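Local atomic coordinates of aldo-keto reductase AKR2E4 (Bombyx mori, PDB entry 3WCZ), a protein that reduces 3-dehydroecdysone with NADPH, though not with NADH, as cosubstrate, acts more weakly on phenylglyoxal and isatin, and may take part in regulating the silkworm's molting. Residues L88-D91 against K92-R95; T54-Y58 against Q59-Q63; D299-Y303 against P304-N308; E138-Q141 against G142-D145. One frame throughout, in Å; residues are numbered along the deposited sequence. Where two conformers were deposited one is given.

Contact 1. Residues L88-D91 against K92-R95; sequences LWND and KHAR
Trp89 O accepts the backbone N-H of Lys92 at 3.1 Å, closing a type I beta turn directly after strand 83-88. The bond is moderately bent, 149° at the hydrogen, and its donor stands above the carbonyl plane.

Water carries the remaining polar links. One molecule lies in the plane of the His93 ring, 2.7 Å from NE2, and is also hydrogen-bonded to Leu88 O and Asn90 OD1, tying the imidazole to the strand end and to the amide. A second accepts from His93 N and is also bonded to Asn90 O. A third joins Asp91 O to Lys92 NZ; the carboxylate atom Asp91 OD2 stays 4.7 Å from Lys92 NZ, too far for direct contact.

Among the van der Waals contacts, His93 CD2 comes edge-on to Trp89 O at 3.4 Å, while Asn90 O lies over a face of the same imidazole. Leu88 has CG trans to its backbone N (chi1 178°), and its CD1 meets Lys92 CB at 3.6 Å; CD2 lies obliquely to the His93 ring. Asn90 CG sits over the centre of one face of the Trp89 indole, 3.8 Å above its plane, and His120 meets Trp89 edge-to-face.

This is a beta-alpha loop of the TIM barrel, leading from strand 83-88 to helix 95-109, and it brings the Trp89 side chain to about 7 Å (nearest atoms) from the bound NADP and from the side chain of Tyr58, the proton donor by similarity.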
loop_
_atom_site.group_PDB
_atom_site.type_symbol
_atom_site.label_atom_id
_atom_site.label_comp_id
_atom_site.label_asym_id
_atom_site.label_seq_id
_atom_site.Cartn_x
_atom_site.Cartn_y
_atom_site.Cartn_z
ATOM N N LEU A 88 -4.008 -11.081 0.297
ATOM C CA LEU A 88 -4.769 -12.234 0.786
ATOM C C LEU A 88 -5.707 -11.763 1.876
ATOM O O LEU A 88 -5.265 -11.186 2.872
ATOM C CB LEU A 88 -3.762 -13.202 1.411
ATOM C CG LEU A 88 -4.353 -14.464 2.043
ATOM C CD1 LEU A 88 -4.747 -15.503 0.977
ATOM C CD2 LEU A 88 -3.365 -15.024 3.071
ATOM N N TRP A 89 -7.008 -12.020 1.715
ATOM C CA TRP A 89 -7.972 -11.568 2.696
ATOM C C TRP A 89 -8.029 -12.469 3.944
ATOM O O TRP A 89 -7.506 -13.595 3.949
ATOM C CB TRP A 89 -9.364 -11.326 2.059
ATOM C CG TRP A 89 -10.314 -10.657 3.018
ATOM C CD1 TRP A 89 -11.525 -11.150 3.467
ATOM C CD2 TRP A 89 -10.110 -9.420 3.698
ATOM N NE1 TRP A 89 -12.056 -10.286 4.382
ATOM C CE2 TRP A 89 -11.216 -9.217 4.544
ATOM C CE3 TRP A 89 -9.093 -8.461 3.683
ATOM C CZ2 TRP A 89 -11.334 -8.090 5.357
ATOM C CZ3 TRP A 89 -9.198 -7.362 4.494
ATOM C CH2 TRP A 89 -10.313 -7.178 5.315
ATOM N N ASN A 90 -8.651 -11.943 4.996
ATOM C CA ASN A 90 -8.617 -12.510 6.333
ATOM C C ASN A 90 -9.291 -13.878 6.462
ATOM O O ASN A 90 -9.026 -14.589 7.431
ATOM C CB ASN A 90 -9.299 -11.571 7.315
ATOM C CG ASN A 90 -8.639 -10.214 7.405
ATOM O OD1 ASN A 90 -7.531 -9.972 6.910
ATOM N ND2 ASN A 90 -9.364 -9.279 8.034
ATOM N N ASP A 91 -10.162 -14.227 5.525
ATOM C CA ASP A 91 -10.860 -15.525 5.570
ATOM C C ASP A 91 -10.131 -16.623 4.809
ATOM O O ASP A 91 -10.661 -17.714 4.612
ATOM C CB ASP A 91 -12.315 -15.409 5.085
ATOM C CG ASP A 91 -12.443 -15.004 3.630
ATOM O OD1 ASP A 91 -11.490 -14.480 3.026
ATOM O OD2 ASP A 91 -13.561 -15.186 3.079
ATOM N N LYS A 92 -8.901 -16.350 4.393
ATOM C CA LYS A 92 -8.106 -17.295 3.630
ATOM C C LYS A 92 -6.761 -17.570 4.294
ATOM O O LYS A 92 -5.736 -17.749 3.610
ATOM C CB LYS A 92 -7.864 -16.816 2.189
ATOM C CG LYS A 92 -9.141 -16.543 1.375
ATOM C CD LYS A 92 -10.016 -17.761 1.173
ATOM C CE LYS A 92 -11.245 -17.384 0.349
ATOM N NZ LYS A 92 -12.086 -18.533 0.059
ATOM N N HIS A 93 -6.750 -17.640 5.622
ATOM C CA HIS A 93 -5.497 -17.755 6.350
ATOM C C HIS A 93 -4.976 -19.172 6.577
ATOM O O HIS A 93 -3.824 -19.348 6.973
ATOM C CB HIS A 93 -5.572 -16.986 7.668
ATOM C CG HIS A 93 -5.293 -15.523 7.521
ATOM N ND1 HIS A 93 -4.667 -14.803 8.507
ATOM C CD2 HIS A 93 -5.509 -14.658 6.500
ATOM C CE1 HIS A 93 -4.529 -13.543 8.114
ATOM N NE2 HIS A 93 -5.049 -13.427 6.905
ATOM N N ALA A 94 -5.803 -20.201 6.397
ATOM C CA ALA A 94 -5.251 -21.545 6.562
ATOM C C ALA A 94 -4.195 -21.781 5.499
ATOM O O ALA A 94 -4.318 -21.296 4.384
ATOM C CB ALA A 94 -6.354 -22.582 6.489
ATOM N N ARG A 95 -3.173 -22.565 5.818
ATOM C CA ARG A 95 -2.070 -22.747 4.886
ATOM C C ARG A 95 -2.555 -23.092 3.476
ATOM O O ARG A 95 -2.125 -22.499 2.496
ATOM C CB ARG A 95 -1.080 -23.805 5.410
ATOM C CG ARG A 95 0.055 -24.148 4.434
ATOM C CD ARG A 95 -0.209 -25.409 3.615
ATOM N NE ARG A 95 -0.602 -26.545 4.453
ATOM C CZ ARG A 95 0.250 -27.341 5.091
ATOM N NH1 ARG A 95 1.563 -27.148 4.992
ATOM N NH2 ARG A 95 -0.219 -28.337 5.830
HETATM O O HOH W 1 -5.470 -11.110 5.584
HETATM O O HOH W 2 -8.710 -17.380 7.679
HETATM O O HOH W 3 -13.053 -18.538 3.063
#

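Contact 2. Residues T54-Y58 against Q59-Q63; sequences TAAVY and QDEEQ. With NAP (NADP nicotinamide-adenine-dinucleotide phosphate), chain B.
Thr54 OG1 lies 3.1 Å from Asp60 OD1, at best a weak hydrogen bond, and is also weakly bonded to Thr23 OG1. The firmer bond is Gln59 N to Ala56 O, 3.1 Å and 156° at the hydrogen. A water beside it bridges Ala56 O, Glu61 N and Glu61 OE1.

In the van der Waals contacts, Asp60 OD1 packs 3.3 Å from Tyr58 CB, near the plane of the phenol ring, with the carboxylate turned 88° to that ring. Ala55 CB covers the centre of one ring face, 3.4 Å above it. Glu61, extended beyond CG (chi2 165°), runs back along the loop to lay its carboxylate against Ala56 CA, and its OE2 is hydrogen-bonded to Thr86 OG1 and Ser105 OG. Replacing Glu61 by alanine would probably leave both hydroxyls without this shared partner and the bridging water with one partner fewer.

At the cofactor, Tyr58 OH, the proton donor by similarity, approaches NAP C2N to 3.2 Å; Lys87 NZ and a citric acid molecule, probably from the crystallisation liquor, also hydrogen-bond this hydroxyl. The loop links strand 51-53 to helix 61-73, with Thr54 and Ala55 against strand 83-88, Ala56 and Glu61 against helix 95-109, and Asp60 against helix 35-46.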
loop_
_atom_site.group_PDB
_atom_site.type_symbol
_atom_site.label_atom_id
_atom_site.label_comp_id
_atom_site.label_asym_id
_atom_site.label_seq_id
_atom_site.Cartn_x
_atom_site.Cartn_y
_atom_site.Cartn_z
ATOM N N THR A 54 -3.527 -3.283 -5.109
ATOM C CA THR A 54 -4.912 -3.690 -5.019
ATOM C C THR A 54 -5.059 -4.769 -3.960
ATOM O O THR A 54 -4.145 -5.015 -3.181
ATOM C CB THR A 54 -5.443 -4.102 -6.425
ATOM O OG1 THR A 54 -6.872 -4.247 -6.407
ATOM C CG2 THR A 54 -4.853 -5.379 -6.931
ATOM N N ALA A 55 -6.240 -5.391 -3.905
ATOM C CA ALA A 55 -6.536 -6.392 -2.877
ATOM C C ALA A 55 -7.777 -7.152 -3.261
ATOM O O ALA A 55 -8.690 -6.601 -3.884
ATOM C CB ALA A 55 -6.742 -5.754 -1.531
ATOM N N ALA A 56 -7.823 -8.430 -2.888
ATOM C CA ALA A 56 -9.035 -9.214 -3.107
ATOM C C ALA A 56 -10.261 -8.518 -2.502
ATOM O O ALA A 56 -11.337 -8.434 -3.131
ATOM C CB ALA A 56 -8.859 -10.617 -2.522
ATOM N N VAL A 57 -10.106 -7.997 -1.290
ATOM C CA VAL A 57 -11.250 -7.442 -0.566
ATOM C C VAL A 57 -11.800 -6.162 -1.221
ATOM O O VAL A 57 -12.938 -5.755 -0.940
ATOM C CB VAL A 57 -10.895 -7.227 0.926
ATOM C CG1 VAL A 57 -10.090 -5.945 1.112
ATOM C CG2 VAL A 57 -12.150 -7.228 1.781
ATOM N N TYR A 58 -11.014 -5.496 -2.077
ATOM C CA TYR A 58 -11.507 -4.302 -2.738
ATOM C C TYR A 58 -12.540 -4.598 -3.811
ATOM O O TYR A 58 -13.231 -3.694 -4.263
ATOM C CB TYR A 58 -10.369 -3.476 -3.368
ATOM C CG TYR A 58 -9.256 -3.082 -2.442
ATOM C CD1 TYR A 58 -9.427 -3.070 -1.086
ATOM C CD2 TYR A 58 -8.032 -2.634 -2.954
ATOM C CE1 TYR A 58 -8.387 -2.705 -0.239
ATOM C CE2 TYR A 58 -6.992 -2.272 -2.130
ATOM C CZ TYR A 58 -7.160 -2.310 -0.773
ATOM O OH TYR A 58 -6.108 -1.965 0.055
ATOM N N GLN A 59 -12.608 -5.848 -4.225
ATOM C CA GLN A 59 -13.554 -6.317 -5.233
ATOM C C GLN A 59 -13.388 -5.564 -6.541
ATOM O O GLN A 59 -14.334 -5.408 -7.320
ATOM C CB GLN A 59 -15.015 -6.218 -4.746
ATOM C CG GLN A 59 -15.300 -6.975 -3.462
ATOM C CD GLN A 59 -14.963 -8.462 -3.520
ATOM O OE1 GLN A 59 -14.585 -9.040 -2.498
ATOM N NE2 GLN A 59 -15.109 -9.098 -4.690
ATOM N N ASP A 60 -12.171 -5.110 -6.812
ATOM C CA ASP A 60 -11.885 -4.387 -8.062
ATOM C C ASP A 60 -10.671 -4.922 -8.792
ATOM O O ASP A 60 -10.151 -4.254 -9.675
ATOM C CB ASP A 60 -11.812 -2.847 -7.882
ATOM C CG ASP A 60 -10.670 -2.377 -7.002
ATOM O OD1 ASP A 60 -9.765 -3.153 -6.628
ATOM O OD2 ASP A 60 -10.676 -1.141 -6.730
ATOM N N GLU A 61 -10.227 -6.133 -8.468
ATOM C CA GLU A 61 -9.139 -6.738 -9.227
ATOM C C GLU A 61 -9.486 -6.869 -10.701
ATOM O O GLU A 61 -8.607 -6.768 -11.573
ATOM C CB GLU A 61 -8.710 -8.092 -8.630
ATOM C CG GLU A 61 -7.893 -7.961 -7.338
ATOM C CD GLU A 61 -7.787 -9.250 -6.566
ATOM O OE1 GLU A 61 -8.792 -9.989 -6.526
ATOM O OE2 GLU A 61 -6.707 -9.502 -5.997
ATOM N N GLU A 62 -10.773 -7.099 -10.992
ATOM C CA GLU A 62 -11.176 -7.206 -12.379
ATOM C C GLU A 62 -10.904 -5.896 -13.126
ATOM O O GLU A 62 -10.380 -5.910 -14.252
ATOM C CB GLU A 62 -12.666 -7.576 -12.455
ATOM C CG GLU A 62 -13.296 -7.507 -13.843
ATOM C CD GLU A 62 -14.776 -7.908 -13.835
ATOM O OE1 GLU A 62 -15.299 -8.278 -12.756
ATOM O OE2 GLU A 62 -15.410 -7.872 -14.909
ATOM N N GLN A 63 -11.241 -4.768 -12.509
ATOM C CA GLN A 63 -11.017 -3.457 -13.111
ATOM C C GLN A 63 -9.515 -3.175 -13.257
ATOM O O GLN A 63 -9.063 -2.650 -14.274
ATOM C CB GLN A 63 -11.650 -2.355 -12.277
ATOM C CG GLN A 63 -13.153 -2.229 -12.432
ATOM C CD GLN A 63 -13.909 -3.449 -11.955
ATOM O OE1 GLN A 63 -13.610 -4.027 -10.916
ATOM N NE2 GLN A 63 -14.908 -3.863 -12.737
HETATM P PA NAP B . -5.359 8.269 0.054
HETATM O O1A NAP B . -4.491 7.980 -1.098
HETATM O O2A NAP B . -4.861 8.431 1.407
HETATM O O5B NAP B . -6.368 9.428 -0.214
HETATM C C5B NAP B . -7.136 9.467 -1.379
HETATM C C4B NAP B . -7.986 10.721 -1.520
HETATM O O4B NAP B . -7.133 11.850 -1.792
HETATM C C3B NAP B . -9.029 10.697 -2.571
HETATM O O3B NAP B . -10.147 11.381 -2.060
HETATM C C2B NAP B . -8.402 11.409 -3.671
HETATM O O2B NAP B . -9.312 11.997 -4.580
HETATM C C1B NAP B . -7.572 12.459 -2.982
HETATM N N9A NAP B . -6.377 12.904 -3.668
HETATM C C8A NAP B . -5.514 12.113 -4.339
HETATM N N7A NAP B . -4.462 12.791 -4.751
HETATM C C5A NAP B . -4.631 14.090 -4.349
HETATM C C6A NAP B . -3.863 15.250 -4.493
HETATM N N6A NAP B . -2.651 15.310 -5.186
HETATM N N1A NAP B . -4.364 16.373 -3.948
HETATM C C2A NAP B . -5.521 16.366 -3.288
HETATM N N3A NAP B . -6.279 15.269 -3.119
HETATM C C4A NAP B . -5.820 14.123 -3.644
HETATM O O3 NAP B . -6.456 7.076 0.072
HETATM P PN NAP B . -6.634 5.606 0.661
HETATM O O1N NAP B . -7.466 4.897 -0.344
HETATM O O2N NAP B . -7.126 5.730 2.059
HETATM O O5D NAP B . -5.186 4.956 0.744
HETATM C C5D NAP B . -4.423 4.758 -0.400
HETATM C C4D NAP B . -4.263 3.299 -0.845
HETATM O O4D NAP B . -3.566 2.538 0.124
HETATM C C3D NAP B . -5.545 2.549 -1.018
HETATM O O3D NAP B . -6.267 2.955 -2.163
HETATM C C2D NAP B . -5.083 1.178 -1.022
HETATM O O2D NAP B . -4.453 0.865 -2.232
HETATM C C1D NAP B . -4.090 1.205 0.120
HETATM N N1N NAP B . -4.565 0.886 1.471
HETATM C C2N NAP B . -4.230 -0.284 2.046
HETATM C C3N NAP B . -4.660 -0.573 3.316
HETATM C C7N NAP B . -4.207 -1.859 3.896
HETATM O O7N NAP B . -3.183 -2.460 3.488
HETATM N N7N NAP B . -4.872 -2.286 4.989
HETATM C C4N NAP B . -5.514 0.301 4.015
HETATM C C5N NAP B . -5.845 1.525 3.419
HETATM C C6N NAP B . -5.345 1.772 2.147
HETATM P P2B NAP B . -9.269 11.704 -6.154
HETATM O O1X NAP B . -10.484 12.487 -6.690
HETATM O O2X NAP B . -8.022 12.264 -6.684
HETATM O O3X NAP B . -9.405 10.213 -6.337
HETATM O O HOH W 4 -11.153 -8.368 -6.372
#

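Contact 3. Residues D299-Y303 against P304-N308; sequences DWKDY and PNYPN. With EDO (1,2-ethanediol), chain F.
Tyr306 turns its ring back over the backbone of Trp300 and Lys301, and its atoms can be followed outward from the main chain. CB rests 3.4 Å from Tyr303 O, the carbonyl that also accepts Tyr306 N. With CG trans to the backbone N (chi1 -180°), the ring is carried toward the preceding turn. CG lies equally near Trp300 O and Lys301 CA, and CD1 touches Trp300 O at 3.2 Å, an oblique approach to the ring, with Trp300 CB a little farther off. On the other flank, CE2 meets Lys301 CG at 3.8 Å, where the lysine side chain crosses the ring obliquely. CE1 reaches Lys301 N and CZ reaches Lys301 CA. The centre of this face is taken by Lys301 CA, which stands only 6° off the ring normal, a nearly head-on CH-pi contact. On the opposite face Asn308 N stands 3.5 Å above the plane of the Tyr306 ring, offset toward the rim, and the phenol is thus sandwiched between two pieces of backbone.

Two hydrogen bonds shape the chain around it: Tyr303 N to Trp300 O at 2.9 Å, and Tyr306 N to Tyr303 O at 3.1 Å, the latter 152° at the hydrogen. Tyr303 itself packs a ring face on Trp300 CD1 and sends OH to Asp129 O.

The result is a type I turn followed directly by a type II turn sharing Tyr303, within the C-terminal tail that, as in other aldo-keto reductases, lies beside the mouth of the barrel; the Trp300 side chain comes within about 8 Å (nearest atoms) of the NADP.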
loop_
_atom_site.group_PDB
_atom_site.type_symbol
_atom_site.label_atom_id
_atom_site.label_comp_id
_atom_site.label_asym_id
_atom_site.label_seq_id
_atom_site.Cartn_x
_atom_site.Cartn_y
_atom_site.Cartn_z
ATOM N N ASP A 299 -13.512 -2.637 15.733
ATOM C CA ASP A 299 -14.498 -3.696 15.975
ATOM C C ASP A 299 -13.818 -5.064 16.160
ATOM O O ASP A 299 -14.434 -5.992 16.692
ATOM C CB ASP A 299 -15.513 -3.820 14.835
ATOM C CG ASP A 299 -16.552 -2.710 14.826
ATOM O OD1 ASP A 299 -16.583 -1.888 15.751
ATOM O OD2 ASP A 299 -17.350 -2.681 13.865
ATOM N N TRP A 300 -12.567 -5.197 15.705
ATOM C CA TRP A 300 -11.815 -6.447 15.771
ATOM C C TRP A 300 -10.851 -6.488 16.967
ATOM O O TRP A 300 -10.019 -7.385 17.043
ATOM C CB TRP A 300 -10.991 -6.658 14.492
ATOM C CG TRP A 300 -11.765 -6.881 13.217
ATOM C CD1 TRP A 300 -13.048 -7.331 13.093
ATOM C CD2 TRP A 300 -11.284 -6.665 11.874
ATOM N NE1 TRP A 300 -13.398 -7.406 11.761
ATOM C CE2 TRP A 300 -12.335 -6.997 10.997
ATOM C CE3 TRP A 300 -10.076 -6.215 11.336
ATOM C CZ2 TRP A 300 -12.199 -6.916 9.611
ATOM C CZ3 TRP A 300 -9.953 -6.122 9.962
ATOM C CH2 TRP A 300 -11.004 -6.459 9.122
ATOM N N LYS A 301 -10.974 -5.538 17.893
ATOM C CA LYS A 301 -10.009 -5.365 18.956
ATOM C C LYS A 301 -9.788 -6.610 19.804
ATOM O O LYS A 301 -8.674 -6.827 20.308
ATOM C CB LYS A 301 -10.439 -4.178 19.823
ATOM C CG LYS A 301 -9.382 -3.662 20.769
ATOM C CD LYS A 301 -9.855 -2.341 21.392
ATOM C CE LYS A 301 -9.068 -1.152 20.869
ATOM N NZ LYS A 301 -9.453 0.106 21.572
ATOM N N ASP A 302 -10.832 -7.429 19.969
ATOM C CA ASP A 302 -10.715 -8.614 20.817
ATOM C C ASP A 302 -10.324 -9.852 20.022
ATOM O O ASP A 302 -10.226 -10.943 20.589
ATOM C CB ASP A 302 -12.004 -8.906 21.602
ATOM C CG ASP A 302 -11.774 -9.842 22.773
ATOM O OD1 ASP A 302 -10.841 -9.565 23.550
ATOM O OD2 ASP A 302 -12.515 -10.864 22.922
ATOM N N TYR A 303 -10.116 -9.715 18.716
ATOM C CA TYR A 303 -9.742 -10.864 17.892
ATOM C C TYR A 303 -8.293 -11.262 18.117
ATOM O O TYR A 303 -7.418 -10.392 18.302
ATOM C CB TYR A 303 -9.906 -10.551 16.401
ATOM C CG TYR A 303 -11.339 -10.507 15.880
ATOM C CD1 TYR A 303 -12.396 -10.072 16.672
ATOM C CD2 TYR A 303 -11.615 -10.885 14.576
ATOM C CE1 TYR A 303 -13.704 -10.041 16.183
ATOM C CE2 TYR A 303 -12.907 -10.848 14.073
ATOM C CZ TYR A 303 -13.945 -10.419 14.880
ATOM O OH TYR A 303 -15.237 -10.388 14.352
ATOM N N PRO A 304 -8.015 -12.572 18.051
ATOM C CA PRO A 304 -6.623 -13.013 18.075
ATOM C C PRO A 304 -5.806 -12.259 17.038
ATOM O O PRO A 304 -6.262 -12.095 15.901
ATOM C CB PRO A 304 -6.715 -14.498 17.729
ATOM C CG PRO A 304 -8.048 -14.908 18.316
ATOM C CD PRO A 304 -8.951 -13.719 18.047
ATOM N N ASN A 305 -4.631 -11.805 17.461
ATOM C CA ASN A 305 -3.654 -11.144 16.580
ATOM C C ASN A 305 -4.090 -9.747 16.096
ATOM O O ASN A 305 -3.515 -9.192 15.142
ATOM C CB ASN A 305 -3.287 -12.070 15.405
ATOM C CG ASN A 305 -2.736 -13.436 15.863
ATOM O OD1 ASN A 305 -3.261 -14.495 15.472
ATOM N ND2 ASN A 305 -1.736 -13.410 16.710
ATOM N N TYR A 306 -5.050 -9.114 16.763
ATOM C CA TYR A 306 -5.358 -7.709 16.477
ATOM C C TYR A 306 -4.082 -6.893 16.616
ATOM O O TYR A 306 -3.396 -6.990 17.631
ATOM C CB TYR A 306 -6.430 -7.206 17.432
ATOM C CG TYR A 306 -6.839 -5.777 17.230
ATOM C CD1 TYR A 306 -7.683 -5.425 16.194
ATOM C CD2 TYR A 306 -6.397 -4.773 18.089
ATOM C CE1 TYR A 306 -8.097 -4.135 16.023
ATOM C CE2 TYR A 306 -6.809 -3.463 17.921
ATOM C CZ TYR A 306 -7.653 -3.147 16.880
ATOM O OH TYR A 306 -8.071 -1.839 16.702
ATOM N N PRO A 307 -3.760 -6.067 15.599
ATOM C CA PRO A 307 -2.420 -5.459 15.573
ATOM C C PRO A 307 -2.374 -4.043 16.134
ATOM O O PRO A 307 -1.258 -3.549 16.327
ATOM C CB PRO A 307 -2.090 -5.429 14.073
ATOM C CG PRO A 307 -3.451 -5.226 13.417
ATOM C CD PRO A 307 -4.414 -6.050 14.283
ATOM N N ASN A 308 -3.522 -3.401 16.367
ATOM C CA ASN A 308 -3.540 -1.983 16.665
ATOM C C ASN A 308 -3.837 -1.754 18.134
ATOM O O ASN A 308 -4.208 -0.617 18.498
ATOM C CB ASN A 308 -4.562 -1.256 15.781
ATOM C CG ASN A 308 -4.225 -1.327 14.298
ATOM O OD1 ASN A 308 -3.151 -1.756 13.893
ATOM N ND2 ASN A 308 -5.142 -0.855 13.479
ATOM O OXT ASN A 308 -3.731 -2.675 18.948
HETATM C C1 EDO F . 0.754 -1.354 12.630
HETATM O O1 EDO F . 0.286 -0.033 12.949
HETATM C C2 EDO F . -0.407 -2.297 12.550
HETATM O O2 EDO F . -1.421 -1.793 11.667
#

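Contact 4. Residues E138-Q141 against G142-D145; sequences ETWQ and GMQD
Trp140 packs across both Met143 and Gln144, and this is the dense side of the contact. Met143 CB lies 3.7 Å above the plane of the indole, toward its rim, and Met143 CG meets Trp140 CE3 at 3.8 Å, the two side chains crossing at about a right angle. Gln144 arrives at the pyrrole part: its CG makes an off-centre CH-pi contact, 4.3 Å from the centroid of the five-membered ring, and its amide plane is turned 53° from the indole. Trp140 has its own CG trans to the backbone N (chi1 -171°), which sets the indole where both can reach it, and Trp140 NE1 is hydrogen-bonded to Ile174 O. Gln144 OE1 receives weak bonds from Tyr173 N and Ile174 N; with a serine in its place, those two amides are likely to lose an acceptor and part of the indole its cover.

Beneath the side chains runs a regular alpha-helix, part of helix 136-148 on the outside of the TIM barrel, where Trp140 and Met143 face strands 114-119 and 152-158. Its i to i+4 bonds include Gln144 N to Trp140 O at 2.8 Å and Met143 N to Thr139 O at 3.0 Å, the latter in the carbonyl plane.

Toward solvent the packing is sparser. Gln141, in the conformer given, extends from the helix and meets the Asp145 side chain only loosely. Glu138 is likewise partly exposed, and its OE2 accepts Arg95 N.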
loop_
_atom_site.group_PDB
_atom_site.type_symbol
_atom_site.label_atom_id
_atom_site.label_comp_id
_atom_site.label_asym_id
_atom_site.label_seq_id
_atom_site.Cartn_x
_atom_site.Cartn_y
_atom_site.Cartn_z
ATOM N N GLU A 138 1.306 -19.825 10.158
ATOM C CA GLU A 138 0.792 -20.818 9.236
ATOM C C GLU A 138 0.469 -20.202 7.873
ATOM O O GLU A 138 0.789 -20.747 6.818
ATOM C CB GLU A 138 -0.437 -21.505 9.808
ATOM C CG GLU A 138 -1.030 -22.417 8.796
ATOM C CD GLU A 138 -2.177 -23.251 9.304
ATOM O OE1 GLU A 138 -2.093 -23.685 10.480
ATOM O OE2 GLU A 138 -3.133 -23.496 8.529
ATOM N N THR A 139 -0.172 -19.039 7.905
ATOM C CA THR A 139 -0.518 -18.348 6.682
ATOM C C THR A 139 0.772 -18.061 5.903
ATOM O O THR A 139 0.834 -18.181 4.677
ATOM C CB THR A 139 -1.236 -17.037 7.036
ATOM O OG1 THR A 139 -2.262 -17.306 8.000
ATOM C CG2 THR A 139 -1.835 -16.366 5.813
ATOM N N TRP A 140 1.812 -17.668 6.641
ATOM C CA TRP A 140 3.091 -17.321 6.026
ATOM C C TRP A 140 3.700 -18.539 5.345
ATOM O O TRP A 140 4.366 -18.393 4.302
ATOM C CB TRP A 140 4.040 -16.713 7.063
ATOM C CG TRP A 140 5.278 -16.135 6.459
ATOM C CD1 TRP A 140 6.546 -16.612 6.585
ATOM C CD2 TRP A 140 5.360 -15.002 5.602
ATOM N NE1 TRP A 140 7.416 -15.836 5.860
ATOM C CE2 TRP A 140 6.710 -14.822 5.266
ATOM C CE3 TRP A 140 4.410 -14.111 5.079
ATOM C CZ2 TRP A 140 7.140 -13.793 4.430
ATOM C CZ3 TRP A 140 4.840 -13.109 4.253
ATOM C CH2 TRP A 140 6.180 -12.954 3.937
ATOM N N GLN A 141 3.493 -19.735 5.879
ATOM C CA GLN A 141 3.968 -20.883 5.165
ATOM C C GLN A 141 3.268 -21.060 3.817
ATOM O O GLN A 141 3.908 -21.406 2.826
ATOM C CB GLN A 141 3.811 -22.106 6.004
ATOM C CG GLN A 141 4.381 -23.214 5.289
ATOM C CD GLN A 141 4.379 -24.409 6.103
ATOM O OE1 GLN A 141 4.178 -24.353 7.322
ATOM N NE2 GLN A 141 4.613 -25.529 5.453
ATOM N N GLY A 142 1.975 -20.742 3.744
ATOM C CA GLY A 142 1.278 -20.735 2.473
ATOM C C GLY A 142 1.867 -19.677 1.539
ATOM O O GLY A 142 1.925 -19.887 0.337
ATOM N N MET A 143 2.244 -18.519 2.092
ATOM C CA MET A 143 2.890 -17.467 1.314
ATOM C C MET A 143 4.224 -17.961 0.753
ATOM O O MET A 143 4.528 -17.706 -0.421
ATOM C CB MET A 143 3.106 -16.194 2.142
ATOM C CG MET A 143 1.813 -15.580 2.680
ATOM S SD MET A 143 0.661 -14.910 1.443
ATOM C CE MET A 143 1.511 -13.373 1.063
ATOM N N GLN A 144 5.015 -18.650 1.584
ATOM C CA GLN A 144 6.294 -19.217 1.152
ATOM C C GLN A 144 6.064 -20.205 0.026
ATOM O O GLN A 144 6.811 -20.223 -0.941
ATOM C CB GLN A 144 7.034 -19.847 2.349
ATOM C CG GLN A 144 7.549 -18.802 3.322
ATOM C CD GLN A 144 8.122 -19.331 4.604
ATOM O OE1 GLN A 144 9.011 -18.674 5.202
ATOM N NE2 GLN A 144 7.699 -20.517 5.022
ATOM N N ASP A 145 5.000 -20.991 0.122
ATOM C CA ASP A 145 4.644 -21.926 -0.946
ATOM C C ASP A 145 4.301 -21.200 -2.264
ATOM O O ASP A 145 4.741 -21.611 -3.338
ATOM C CB ASP A 145 3.445 -22.792 -0.540
ATOM C CG ASP A 145 3.730 -23.741 0.624
ATOM O OD1 ASP A 145 4.897 -24.011 0.941
ATOM O OD2 ASP A 145 2.719 -24.194 1.217
#

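Along the chain the order is contact 2, contact 1, contact 4, contact 3. Contacts 2 and 1 occupy successive beta-alpha loops of the TIM barrel, after strands 51-53 and 83-88; their centres are 15 Å apart and they meet where Val57 packs on Trp89. Contact 4, on helix 136-148, is centred 10 Å from contact 1 and is joined to it by a hydrogen bond from Thr139 OG1 to His93 O and by a second at the start of helix 95-109. Contact 3, in the C-terminal tail, has its centre 16 Å from that of contact 1 and reaches it through Trp300, which touches Asn90 and Trp89. Contact 1 thus connects the Tyr58 loop, an outer helix and the tail beside the cofactor site.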